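Local coordinates for mutual gliding-motility protein MglA (PDB 5YMX), which is a small Ras-like G protein of the ADP-ribosylation factor family, probably involved in gliding motility, with guanosine-5'-diphosphate bound, at residues Val102-Ile107 with Tyr140-Leu145. Sequence-based numbering, arbitrary orientation.
With GDP (guanosine-5'-diphosphate), chain C.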
loop_
_atom_site.group_PDB
_atom_site.type_symbol
_atom_site.label_atom_id
_atom_site.label_comp_id
_atom_site.label_asym_id
_atom_site.label_seq_id
_atom_site.Cartn_x
_atom_site.Cartn_y
_atom_site.Cartn_z
ATOM N N VAL A 102 1.445 4.555 5.583
ATOM C CA VAL A 102 1.041 4.332 6.970
ATOM C C VAL A 102 1.899 5.232 7.843
ATOM O O VAL A 102 3.119 5.059 7.901
ATOM C CB VAL A 102 1.167 2.854 7.373
ATOM C CG1 VAL A 102 0.737 2.675 8.836
ATOM C CG2 VAL A 102 0.350 1.950 6.426
ATOM N N ALA A 103 1.269 6.212 8.488
ATOM C CA ALA A 103 1.958 7.108 9.398
ATOM C C ALA A 103 1.782 6.631 10.835
ATOM O O ALA A 103 0.684 6.240 11.254
ATOM C CB ALA A 103 1.391 8.519 9.276
ATOM N N ASP A 104 2.859 6.687 11.601
ATOM C CA ASP A 104 2.792 6.398 13.023
ATOM C C ASP A 104 2.400 7.690 13.730
ATOM O O ASP A 104 3.145 8.672 13.687
ATOM C CB ASP A 104 4.171 5.915 13.466
ATOM C CG ASP A 104 4.197 5.435 14.895
ATOM O OD1 ASP A 104 3.544 6.068 15.755
ATOM O OD2 ASP A 104 4.897 4.434 15.168
ATOM N N SER A 105 1.226 7.702 14.367
ATOM C CA SER A 105 0.706 8.959 14.903
ATOM C C SER A 105 1.464 9.473 16.118
ATOM O O SER A 105 1.210 10.604 16.541
ATOM C CB SER A 105 -0.775 8.831 15.267
ATOM O OG SER A 105 -1.551 8.609 14.102
ATOM N N GLN A 106 2.354 8.685 16.707
ATOM C CA GLN A 106 3.077 9.158 17.885
ATOM C C GLN A 106 3.929 10.378 17.555
ATOM O O GLN A 106 4.631 10.409 16.542
ATOM C CB GLN A 106 3.985 8.058 18.418
ATOM C CG GLN A 106 3.243 6.836 18.891
ATOM C CD GLN A 106 4.186 5.749 19.309
ATOM O OE1 GLN A 106 4.504 5.610 20.490
ATOM N NE2 GLN A 106 4.660 4.976 18.338
ATOM N N ILE A 107 3.904 11.372 18.448
ATOM C CA ILE A 107 4.708 12.569 18.213
ATOM C C ILE A 107 6.171 12.203 17.999
ATOM O O ILE A 107 6.856 12.805 17.169
ATOM C CB ILE A 107 4.523 13.589 19.353
ATOM C CG1 ILE A 107 5.397 14.827 19.127
ATOM C CG2 ILE A 107 4.880 12.969 20.698
ATOM C CD1 ILE A 107 5.040 15.627 17.898
ATOM N N TYR A 140 -3.476 7.236 9.179
ATOM C CA TYR A 140 -2.913 7.712 10.444
ATOM C C TYR A 140 -3.151 6.600 11.451
ATOM O O TYR A 140 -4.266 6.439 11.962
ATOM C CB TYR A 140 -3.587 9.002 10.899
ATOM C CG TYR A 140 -3.546 10.124 9.885
ATOM C CD1 TYR A 140 -2.434 10.322 9.066
ATOM C CD2 TYR A 140 -4.618 10.981 9.740
ATOM C CE1 TYR A 140 -2.407 11.355 8.138
ATOM C CE2 TYR A 140 -4.594 12.016 8.835
ATOM C CZ TYR A 140 -3.488 12.201 8.035
ATOM O OH TYR A 140 -3.466 13.226 7.122
ATOM N N ASN A 141 -2.120 5.788 11.685
ATOM C CA ASN A 141 -2.233 4.596 12.511
ATOM C C ASN A 141 -1.863 4.916 13.966
ATOM O O ASN A 141 -1.277 5.957 14.275
ATOM C CB ASN A 141 -1.356 3.475 11.940
ATOM C CG ASN A 141 -1.627 2.138 12.584
ATOM O OD1 ASN A 141 -2.776 1.815 12.916
ATOM N ND2 ASN A 141 -0.576 1.349 12.778
ATOM N N LYS A 142 -2.191 3.989 14.872
ATOM C CA LYS A 142 -1.887 4.124 16.299
ATOM C C LYS A 142 -2.689 5.251 16.939
ATOM O O LYS A 142 -2.212 5.924 17.862
ATOM C CB LYS A 142 -0.382 4.260 16.574
ATOM C CG LYS A 142 0.481 3.251 15.800
ATOM C CD LYS A 142 1.850 3.064 16.429
ATOM C CE LYS A 142 2.686 2.046 15.681
ATOM N NZ LYS A 142 4.069 1.951 16.232
ATOM N N ARG A 143 -3.931 5.440 16.480
ATOM C CA ARG A 143 -4.788 6.467 17.064
ATOM C C ARG A 143 -5.102 6.192 18.529
ATOM O O ARG A 143 -5.561 7.100 19.229
ATOM C CB ARG A 143 -6.109 6.575 16.290
ATOM C CG ARG A 143 -5.969 6.843 14.787
ATOM C CD ARG A 143 -5.110 8.076 14.493
ATOM N NE ARG A 143 -5.674 9.273 15.112
ATOM C CZ ARG A 143 -4.971 10.351 15.443
ATOM N NH1 ARG A 143 -3.666 10.381 15.226
ATOM N NH2 ARG A 143 -5.563 11.394 16.015
ATOM N N ASP A 144 -4.867 4.966 19.004
ATOM C CA ASP A 144 -5.179 4.582 20.375
ATOM C C ASP A 144 -4.183 5.128 21.388
ATOM O O ASP A 144 -4.507 5.189 22.578
ATOM C CB ASP A 144 -5.192 3.052 20.487
ATOM C CG ASP A 144 -3.863 2.426 20.084
ATOM O OD1 ASP A 144 -3.390 2.685 18.956
ATOM O OD2 ASP A 144 -3.274 1.676 20.888
ATOM N N LEU A 145 -3.004 5.538 20.960
ATOM C CA LEU A 145 -1.969 5.858 21.938
ATOM C C LEU A 145 -2.131 7.286 22.462
ATOM O O LEU A 145 -2.518 8.188 21.716
ATOM C CB LEU A 145 -0.582 5.692 21.323
ATOM C CG LEU A 145 -0.196 4.248 20.982
ATOM C CD1 LEU A 145 1.153 4.191 20.268
ATOM C CD2 LEU A 145 -0.196 3.398 22.265
HETATM P PB GDP C . 6.076 -2.342 10.418
HETATM O O1B GDP C . 5.641 -3.574 9.666
HETATM O O2B GDP C . 7.549 -2.304 10.686
HETATM O O3B GDP C . 5.570 -1.065 9.817
HETATM O O3A GDP C . 5.376 -2.362 11.891
HETATM P PA GDP C . 4.494 -3.510 12.621
HETATM O O1A GDP C . 5.349 -4.719 12.832
HETATM O O2A GDP C . 3.174 -3.713 11.937
HETATM O "O5'" GDP C . 4.191 -2.801 14.023
HETATM C "C5'" GDP C . 5.244 -2.472 14.935
HETATM C "C4'" GDP C . 4.711 -2.518 16.365
HETATM O "O4'" GDP C . 3.688 -1.529 16.540
HETATM C "C3'" GDP C . 4.084 -3.851 16.735
HETATM O "O3'" GDP C . 4.387 -4.098 18.117
HETATM C "C2'" GDP C . 2.602 -3.594 16.578
HETATM O "O2'" GDP C . 1.809 -4.438 17.417
HETATM C "C1'" GDP C . 2.498 -2.151 17.017
HETATM N N9 GDP C . 1.341 -1.471 16.420
HETATM C C8 GDP C . 1.007 -1.450 15.103
HETATM N N7 GDP C . -0.120 -0.715 14.918
HETATM C C5 GDP C . -0.473 -0.230 16.133
HETATM C C6 GDP C . -1.550 0.620 16.649
HETATM O O6 GDP C . -2.418 1.088 15.891
HETATM N N1 GDP C . -1.562 0.867 17.968
HETATM C C2 GDP C . -0.652 0.388 18.828
HETATM N N2 GDP C . -0.765 0.710 20.140
HETATM N N3 GDP C . 0.371 -0.407 18.430
HETATM C C4 GDP C . 0.490 -0.726 17.113
#
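A chi1 of -174° swings the carboxylate of Asp104 away from its own backbone N, and the outstretched Lys142 carries its ammonium to it: Lys142 NZ reaches Asp104 OD2 at 2.8 Å in a salt bridge, coming from above the carboxylate plane. The other carboxylate oxygen is occupied by its own loop. Asp104 OD1 takes the backbone N of Gln106 on its anti lone pair, closing an Asx turn, and Gln106 NE2 on its syn lone pair at 3.0 Å, which fixes the rotation of the carboxylate. Lys142 NZ has a second partner in Leu22 O of the phosphate-binding loop, so the lysine ties that loop to the end of strand 98-104.

The charged pair sits where two parallel strands end, and there Asn141 N donates to Ala103 O at 2.9 Å; the strands are neighbours in a beta-alpha-beta unit whose crossover is helix 110-126. Asn141, Lys142 and Asp144 fall in an Asn-Lys-x-Asp pattern, the guanine-recognition motif of small Ras-like G proteins. Accordingly, Asn141 ND2 donates to GDP N7 and also to Cys23 O of the phosphate-binding loop, while Asp144 OD1 accepts from GDP N1 at 2.8 Å and its OD2 from GDP N2; the aliphatic part of Lys142 lies against the base, its CG 3.4 Å from GDP C6.

Just past the strands, Asn141 O is gripped twice from opposite faces of its carbonyl plane, by Ser105 N and by Ser105 OG, the latter at 2.7 Å. That hydroxyl in turn accepts from Arg143 NH1, lying in the guanidinium plane; the bends at chi2 and chi3 fold the arginine back toward the serine, and NH1 also bonds Val149 O. Farther out, Leu145 CD1 packs 3.5 Å from Gln106 CD, while its CD2 branch touches GDP N2.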